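Side-chain contacts in assembly chaperone of ribosomal protein L4 (Acl4) (Chaetomium thermophilum, PDB 5TQB), which probably binds newly made ribosomal protein L4 through its tetratricopeptide-type helical repeats and chaperones it on the way to ribosome assembly: residues B[12-15]-B[21-24]; B[253-258]-B[263-268]; B[271-276]-B[328-333]. All coordinates share one frame; numbering follows the deposited sequence.

Interaction 1: B[12-15]-B[21-24]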
loop_
_atom_site.group_PDB
_atom_site.type_symbol
_atom_site.label_atom_id
_atom_site.label_comp_id
_atom_site.label_asym_id
_atom_site.label_seq_id
_atom_site.Cartn_x
_atom_site.Cartn_y
_atom_site.Cartn_z
ATOM N N THR B 12 -16.885 -12.450 6.656
ATOM C CA THR B 12 -15.772 -12.249 5.739
ATOM C C THR B 12 -16.087 -11.155 4.723
ATOM O O THR B 12 -15.227 -10.329 4.403
ATOM C CB THR B 12 -15.406 -13.558 5.016
ATOM O OG1 THR B 12 -14.960 -14.517 5.982
ATOM C CG2 THR B 12 -14.289 -13.334 4.007
ATOM N N THR B 13 -17.317 -11.150 4.219
ATOM C CA THR B 13 -17.756 -10.107 3.301
ATOM C C THR B 13 -17.735 -8.762 4.008
ATOM O O THR B 13 -17.291 -7.765 3.442
ATOM C CB THR B 13 -19.179 -10.374 2.773
ATOM O OG1 THR B 13 -19.211 -11.639 2.105
ATOM C CG2 THR B 13 -19.617 -9.280 1.797
ATOM N N LEU B 14 -18.211 -8.743 5.251
ATOM C CA LEU B 14 -18.231 -7.522 6.046
ATOM C C LEU B 14 -16.814 -6.998 6.267
ATOM O O LEU B 14 -16.570 -5.795 6.211
ATOM C CB LEU B 14 -18.914 -7.768 7.394
ATOM C CG LEU B 14 -20.436 -7.944 7.375
ATOM C CD1 LEU B 14 -20.940 -8.409 8.733
ATOM C CD2 LEU B 14 -21.125 -6.653 6.969
ATOM N N LEU B 15 -15.884 -7.910 6.512
ATOM C CA LEU B 15 -14.494 -7.544 6.724
ATOM C C LEU B 15 -13.902 -6.973 5.437
ATOM O O LEU B 15 -13.153 -5.996 5.468
ATOM C CB LEU B 15 -13.698 -8.765 7.189
ATOM C CG LEU B 15 -12.268 -8.517 7.671
ATOM C CD1 LEU B 15 -12.236 -7.573 8.861
ATOM C CD2 LEU B 15 -11.606 -9.833 8.031
ATOM N N GLU B 21 -16.395 -3.586 12.647
ATOM C CA GLU B 21 -17.185 -3.672 13.873
ATOM C C GLU B 21 -18.266 -4.747 13.767
ATOM O O GLU B 21 -18.404 -5.598 14.646
ATOM C CB GLU B 21 -17.835 -2.321 14.180
ATOM C CG GLU B 21 -16.865 -1.148 14.222
ATOM C CD GLU B 21 -15.766 -1.325 15.255
ATOM O OE1 GLU B 21 -16.005 -2.004 16.277
ATOM O OE2 GLU B 21 -14.662 -0.784 15.039
ATOM N N THR B 22 -19.032 -4.706 12.685
ATOM C CA THR B 22 -20.126 -5.648 12.497
ATOM C C THR B 22 -19.601 -7.058 12.230
ATOM O O THR B 22 -20.229 -8.043 12.619
ATOM C CB THR B 22 -21.036 -5.208 11.338
ATOM O OG1 THR B 22 -21.407 -3.836 11.520
ATOM C CG2 THR B 22 -22.288 -6.075 11.276
ATOM N N ALA B 23 -18.450 -7.145 11.571
ATOM C CA ALA B 23 -17.816 -8.429 11.295
ATOM C C ALA B 23 -17.479 -9.153 12.590
ATOM O O ALA B 23 -17.677 -10.360 12.706
ATOM C CB ALA B 23 -16.560 -8.229 10.463
ATOM N N ALA B 24 -16.960 -8.416 13.563
ATOM C CA ALA B 24 -16.603 -9.009 14.842
ATOM C C ALA B 24 -17.845 -9.577 15.512
ATOM O O ALA B 24 -17.809 -10.656 16.098
ATOM C CB ALA B 24 -15.940 -7.984 15.734
#
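Leu-14 and Ala-23 face each other where helix 4-16 and helix 20-32, joined by a very short turn, form a helical hairpin of the kind that builds tetratricopeptide (TPR) repeats. Leu-14 CA and Ala-23 CA are only 5.3 Å apart, a spacing that leaves room for little more than a methyl group between them. Both side chains set out toward the facing helix, and Leu-14 CB meets Ala-23 CB at 3.9 Å. In the TPR consensus a small residue, usually alanine, sits at the corresponding place early in the second helix, and Ala-23 is consistent with that pattern.

Beyond its CB, Leu-14 bends away from the alanine. Its CG lies beside the backbone N and anti to the carbonyl carbon (chi1 -73°), and from there the CD1 branch reaches the methyl of Thr-22, with CD1 3.7 Å from Thr-22 CG2. The same CD1 lies near the backbone carbonyl of that threonine. Thr-22 thus offers its apolar branch to the leucine, while its hydroxyl OG1 is hydrogen-bonded to Asp-19 in the turn. The threonine lies at the margin of a contact that is otherwise buried, and further along the second helix Val-26 also packs on Leu-14.

Leu-15 takes a lesser share. Most of its side chain turns to other neighbours, Ile-20 and, on helix 41-54, Gln-50 and Ile-51, and it also meets an apolar side chain on the chain of another protein. What it gives to this hairpin lies close to the main chain: Ala-23 CB rests 4.0 Å from Leu-15 N and 4.4 Å from Leu-15 CB.

Interaction 2: B[253-258]-B[263-268]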
loop_
_atom_site.group_PDB
_atom_site.type_symbol
_atom_site.label_atom_id
_atom_site.label_comp_id
_atom_site.label_asym_id
_atom_site.label_seq_id
_atom_site.Cartn_x
_atom_site.Cartn_y
_atom_site.Cartn_z
ATOM N N ARG B 253 4.970 8.054 -4.662
ATOM C CA ARG B 253 3.847 7.130 -4.827
ATOM C C ARG B 253 3.217 6.812 -3.476
ATOM O O ARG B 253 1.996 6.802 -3.340
ATOM C CB ARG B 253 4.314 5.832 -5.495
ATOM C CG ARG B 253 3.269 4.699 -5.561
ATOM C CD ARG B 253 2.376 4.802 -6.787
ATOM N NE ARG B 253 3.085 4.427 -8.010
ATOM C CZ ARG B 253 3.265 3.176 -8.426
ATOM N NH1 ARG B 253 2.791 2.153 -7.722
ATOM N NH2 ARG B 253 3.927 2.943 -9.552
ATOM N N LEU B 254 4.051 6.542 -2.479
ATOM C CA LEU B 254 3.545 6.189 -1.160
ATOM C C LEU B 254 2.674 7.296 -0.571
ATOM O O LEU B 254 1.622 7.018 0.003
ATOM C CB LEU B 254 4.698 5.843 -0.217
ATOM C CG LEU B 254 5.372 4.489 -0.470
ATOM C CD1 LEU B 254 6.674 4.372 0.315
ATOM C CD2 LEU B 254 4.441 3.338 -0.108
ATOM N N ILE B 255 3.105 8.547 -0.724
ATOM C CA ILE B 255 2.357 9.695 -0.211
ATOM C C ILE B 255 1.074 9.913 -1.009
ATOM O O ILE B 255 0.094 10.456 -0.496
ATOM C CB ILE B 255 3.226 10.980 -0.238
ATOM C CG1 ILE B 255 4.307 10.917 0.841
ATOM C CG2 ILE B 255 2.394 12.241 -0.022
ATOM C CD1 ILE B 255 3.780 10.884 2.279
ATOM N N ALA B 256 1.080 9.488 -2.264
ATOM C CA ALA B 256 -0.124 9.549 -3.076
ATOM C C ALA B 256 -1.180 8.533 -2.596
ATOM O O ALA B 256 -2.341 8.615 -2.990
ATOM C CB ALA B 256 0.221 9.327 -4.539
ATOM N N GLU B 257 -0.776 7.610 -1.722
ATOM C CA GLU B 257 -1.656 6.553 -1.210
ATOM C C GLU B 257 -2.058 6.777 0.255
ATOM O O GLU B 257 -3.143 6.368 0.681
ATOM C CB GLU B 257 -0.969 5.192 -1.350
ATOM C CG GLU B 257 -0.778 4.743 -2.793
ATOM C CD GLU B 257 0.015 3.450 -2.909
ATOM O OE1 GLU B 257 0.246 2.981 -4.046
ATOM O OE2 GLU B 257 0.418 2.899 -1.862
ATOM N N ASP B 258 -1.171 7.409 1.021
ATOM C CA ASP B 258 -1.457 7.780 2.409
ATOM C C ASP B 258 -0.585 8.956 2.842
ATOM O O ASP B 258 0.580 8.773 3.214
ATOM C CB ASP B 258 -1.227 6.595 3.352
ATOM C CG ASP B 258 -1.499 6.943 4.812
ATOM O OD1 ASP B 258 -1.218 6.101 5.692
ATOM O OD2 ASP B 258 -1.984 8.061 5.087
ATOM N N GLU B 263 6.160 8.611 8.895
ATOM C CA GLU B 263 7.447 8.002 8.607
ATOM C C GLU B 263 7.824 8.152 7.137
ATOM O O GLU B 263 9.009 8.209 6.799
ATOM C CB GLU B 263 7.431 6.529 9.013
ATOM C CG GLU B 263 8.798 5.864 8.974
ATOM C CD GLU B 263 8.909 4.677 9.921
ATOM O OE1 GLU B 263 9.842 3.867 9.746
ATOM O OE2 GLU B 263 8.076 4.560 10.847
ATOM N N VAL B 264 6.825 8.235 6.265
ATOM C CA VAL B 264 7.098 8.398 4.841
ATOM C C VAL B 264 7.447 9.847 4.495
ATOM O O VAL B 264 8.275 10.087 3.616
ATOM C CB VAL B 264 5.939 7.885 3.978
ATOM C CG1 VAL B 264 6.162 8.214 2.500
ATOM C CG2 VAL B 264 5.808 6.381 4.155
ATOM N N TRP B 265 6.828 10.810 5.174
ATOM C CA TRP B 265 7.195 12.206 4.966
ATOM C C TRP B 265 8.650 12.398 5.388
ATOM O O TRP B 265 9.418 13.083 4.719
ATOM C CB TRP B 265 6.282 13.154 5.749
ATOM C CG TRP B 265 4.955 13.420 5.091
ATOM C CD1 TRP B 265 3.725 13.030 5.537
ATOM C CD2 TRP B 265 4.731 14.140 3.872
ATOM N NE1 TRP B 265 2.749 13.462 4.672
ATOM C CE2 TRP B 265 3.338 14.144 3.641
ATOM C CE3 TRP B 265 5.568 14.778 2.955
ATOM C CZ2 TRP B 265 2.766 14.761 2.526
ATOM C CZ3 TRP B 265 4.999 15.391 1.849
ATOM C CH2 TRP B 265 3.612 15.381 1.646
ATOM N N TYR B 266 9.026 11.761 6.489
ATOM C CA TYR B 266 10.394 11.826 6.976
ATOM C C TYR B 266 11.376 11.205 5.988
ATOM O O TYR B 266 12.375 11.820 5.624
ATOM C CB TYR B 266 10.513 11.121 8.323
ATOM C CG TYR B 266 11.937 10.990 8.781
ATOM C CD1 TYR B 266 12.603 12.068 9.343
ATOM C CD2 TYR B 266 12.624 9.795 8.638
ATOM C CE1 TYR B 266 13.906 11.959 9.758
ATOM C CE2 TYR B 266 13.928 9.677 9.042
ATOM C CZ TYR B 266 14.567 10.762 9.604
ATOM O OH TYR B 266 15.875 10.639 10.015
ATOM N N LEU B 267 11.091 9.987 5.550
ATOM C CA LEU B 267 11.992 9.289 4.646
ATOM C C LEU B 267 12.172 10.052 3.337
ATOM O O LEU B 267 13.279 10.128 2.807
ATOM C CB LEU B 267 11.497 7.865 4.385
ATOM C CG LEU B 267 11.698 6.898 5.557
ATOM C CD1 LEU B 267 10.956 5.582 5.305
ATOM C CD2 LEU B 267 13.188 6.637 5.829
ATOM N N GLY B 268 11.088 10.632 2.830
ATOM C CA GLY B 268 11.142 11.403 1.600
ATOM C C GLY B 268 11.938 12.678 1.796
ATOM O O GLY B 268 12.711 13.087 0.927
#
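Ile-255 carries most of this contact, wedging its CD1 between Val-264 and the indole of Trp-265. The aliphatic part comes first. Val-264 CG1 lies 3.6 Å from Ile-255 CD1, the two side chains running past each other in opposite directions. That same valine methyl also meets Leu-254 CB at 3.9 Å, so it fills the notch between two successive residues of the facing helix. Leu-254 also packs on Phe-228 and Arg-231 of helix 228-240.

The aromatic part is a CH-pi contact. Ile-255 CD1 stands 3.6 Å from the centroid of the five-membered ring of Trp-265, only 11° off the ring normal. The other branch, CG2, touches the six-membered ring, 3.6 Å from Trp-265 CZ2. With CG1 beside the backbone N and anti to the carbonyl carbon (chi1 -72°), and CG2 anti to that N, both branches of the isoleucine press on the indole, the side chains crossing at about a right angle. A hydrogen bond from Trp-265 NE1 to the carbonyl of Asp-259 holds the turn of the ring, and Trp-302 meets it edge-to-face. With an alanine in place of the tryptophan, Ile-255 CD1 would probably lose its ring face and the Asp-259 carbonyl its indole donor, leaving a gap towards Trp-302.

No hydrogen bond crosses between the segments; at the end of the first, Leu-254 O accepts from both Glu-257 N and Asp-258 N.

The helix axes approach to 10.0 Å and run nearly antiparallel, 156° apart, an antiparallel helical hairpin such as those stacked in TPR-like proteins.

Interaction 3: B[271-276]-B[328-333]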
loop_
_atom_site.group_PDB
_atom_site.type_symbol
_atom_site.label_atom_id
_atom_site.label_comp_id
_atom_site.label_asym_id
_atom_site.label_seq_id
_atom_site.Cartn_x
_atom_site.Cartn_y
_atom_site.Cartn_z
ATOM N N ALA B 271 15.611 11.541 2.216
ATOM C CA ALA B 271 16.143 11.112 0.927
ATOM C C ALA B 271 16.502 12.326 0.076
ATOM O O ALA B 271 17.481 12.309 -0.670
ATOM C CB ALA B 271 15.140 10.235 0.200
ATOM N N ARG B 272 15.708 13.381 0.201
ATOM C CA ARG B 272 15.909 14.581 -0.592
ATOM C C ARG B 272 17.032 15.424 0.006
ATOM O O ARG B 272 17.761 16.108 -0.717
ATOM C CB ARG B 272 14.592 15.364 -0.690
ATOM C CG ARG B 272 13.582 14.709 -1.633
ATOM C CD ARG B 272 12.179 15.283 -1.496
ATOM N NE ARG B 272 11.274 14.711 -2.492
ATOM C CZ ARG B 272 10.776 13.478 -2.441
ATOM N NH1 ARG B 272 9.967 13.051 -3.400
ATOM N NH2 ARG B 272 11.081 12.663 -1.438
ATOM N N TYR B 273 17.188 15.346 1.325
ATOM C CA TYR B 273 18.284 16.024 2.014
ATOM C C TYR B 273 19.620 15.403 1.621
ATOM O O TYR B 273 20.589 16.116 1.337
ATOM C CB TYR B 273 18.093 15.936 3.531
ATOM C CG TYR B 273 19.214 16.552 4.330
ATOM C CD1 TYR B 273 20.329 15.805 4.681
ATOM C CD2 TYR B 273 19.159 17.876 4.740
ATOM C CE1 TYR B 273 21.360 16.357 5.410
ATOM C CE2 TYR B 273 20.189 18.440 5.473
ATOM C CZ TYR B 273 21.288 17.674 5.805
ATOM O OH TYR B 273 22.318 18.226 6.539
ATOM N N ARG B 274 19.664 14.073 1.614
ATOM C CA ARG B 274 20.867 13.329 1.243
ATOM C C ARG B 274 21.227 13.612 -0.204
ATOM O O ARG B 274 22.394 13.827 -0.541
ATOM C CB ARG B 274 20.644 11.823 1.425
ATOM C CG ARG B 274 20.400 11.399 2.862
ATOM C CD ARG B 274 21.690 11.343 3.635
ATOM N NE ARG B 274 22.523 10.236 3.188
ATOM C CZ ARG B 274 23.835 10.156 3.382
ATOM N NH1 ARG B 274 24.496 9.101 2.928
ATOM N NH2 ARG B 274 24.485 11.128 4.017
ATOM N N LEU B 275 20.211 13.609 -1.059
ATOM C CA LEU B 275 20.407 13.882 -2.474
ATOM C C LEU B 275 20.964 15.293 -2.672
ATOM O O LEU B 275 21.804 15.524 -3.542
ATOM C CB LEU B 275 19.085 13.714 -3.226
ATOM C CG LEU B 275 19.140 13.880 -4.744
ATOM C CD1 LEU B 275 20.127 12.898 -5.370
ATOM C CD2 LEU B 275 17.757 13.697 -5.341
ATOM N N GLY B 276 20.500 16.229 -1.852
ATOM C CA GLY B 276 20.956 17.602 -1.939
ATOM C C GLY B 276 22.407 17.747 -1.529
ATOM O O GLY B 276 23.140 18.553 -2.101
ATOM N N ILE B 328 15.759 20.433 9.298
ATOM C CA ILE B 328 15.204 21.694 8.825
ATOM C C ILE B 328 16.114 22.848 9.235
ATOM O O ILE B 328 16.461 23.692 8.411
ATOM C CB ILE B 328 13.781 21.924 9.360
ATOM C CG1 ILE B 328 12.824 20.899 8.746
ATOM C CG2 ILE B 328 13.303 23.332 9.025
ATOM C CD1 ILE B 328 11.438 20.888 9.350
ATOM N N ALA B 329 16.496 22.876 10.507
ATOM C CA ALA B 329 17.385 23.911 11.026
ATOM C C ALA B 329 18.686 23.939 10.235
ATOM O O ALA B 329 19.255 25.006 9.983
ATOM C CB ALA B 329 17.672 23.668 12.495
ATOM N N SER B 330 19.143 22.757 9.837
ATOM C CA SER B 330 20.361 22.624 9.052
ATOM C C SER B 330 20.224 23.215 7.648
ATOM O O SER B 330 21.088 23.970 7.201
ATOM C CB SER B 330 20.750 21.156 8.950
ATOM O OG SER B 330 21.633 20.946 7.866
ATOM N N ILE B 331 19.145 22.862 6.952
ATOM C CA ILE B 331 18.885 23.394 5.616
ATOM C C ILE B 331 18.786 24.916 5.651
ATOM O O ILE B 331 19.223 25.597 4.723
ATOM C CB ILE B 331 17.581 22.813 5.019
ATOM C CG1 ILE B 331 17.727 21.312 4.780
ATOM C CG2 ILE B 331 17.240 23.484 3.692
ATOM C CD1 ILE B 331 16.418 20.611 4.476
ATOM N N ILE B 332 18.206 25.441 6.725
ATOM C CA ILE B 332 18.020 26.878 6.876
ATOM C C ILE B 332 19.355 27.604 6.956
ATOM O O ILE B 332 19.543 28.639 6.316
ATOM C CB ILE B 332 17.178 27.194 8.128
ATOM C CG1 ILE B 332 15.711 26.861 7.853
ATOM C CG2 ILE B 332 17.307 28.668 8.525
ATOM C CD1 ILE B 332 14.817 26.915 9.072
ATOM N N GLY B 333 20.275 27.061 7.745
ATOM C CA GLY B 333 21.575 27.678 7.942
ATOM C C GLY B 333 22.364 27.815 6.655
ATOM O O GLY B 333 23.129 28.763 6.485
#
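Tyr-273 OH and Ser-330 OG are joined by a hydrogen bond of 3.1 Å, in which either hydroxyl could be the donor. The serine oxygen lies at the edge of the phenol, near the ring plane. Each group reaches out in the same way: Tyr-273 CG extends anti to the backbone N (chi1 177°), and Ser-330 OG does likewise (chi1 161°), bringing both hydroxyls into the space between the helices.

Nearer the root of the side chain, the same ring edge meets Ile-331. Ile-331 CG1 lies 3.7 Å from Tyr-273 CD2, again near the ring plane, and the isoleucine CD1 follows at 3.9 Å from the same Tyr-273 CD2. The two side chains slide past each other in opposite directions. One edge of the phenol is thus polar at its outer end and apolar nearer its root.

The contact joins helix 262-281 to helix 318-333 within the C-terminal part of the helical-repeat array, where helix 291-313 lies against both. From that helix Trp-296 stacks on the ring of Tyr-273 and donates its NE1 to the backbone carbonyl of the same tyrosine. Ser-299, one turn further on, touches both Tyr-273 and Ile-331. With Ile-331 buried and Ser-330 only partly so, the hydroxyl pair lies towards the more open side.

The three contacts follow one another along the chain. Interaction 1 joins neighbouring helices near the N-terminus; its centre is about 29 Å from that of interaction 2 and about 45 Å from that of interaction 3. Interactions 1 and 2 do not touch, their nearest atoms being about 17 Å apart. Interactions 2 and 3 share helix 262-281, with centres about 17 Å apart. Trp-302 of helix 291-313 serves both, edge-to-face with Trp-265 and cation-pi with Arg-272, whose NH2 also bonds Gly-268 O. A chain of another protein comes within reach of nine residues of interaction 2, two of interaction 1 and one of interaction 3, consistent with interaction 2 lying close to a client-binding surface.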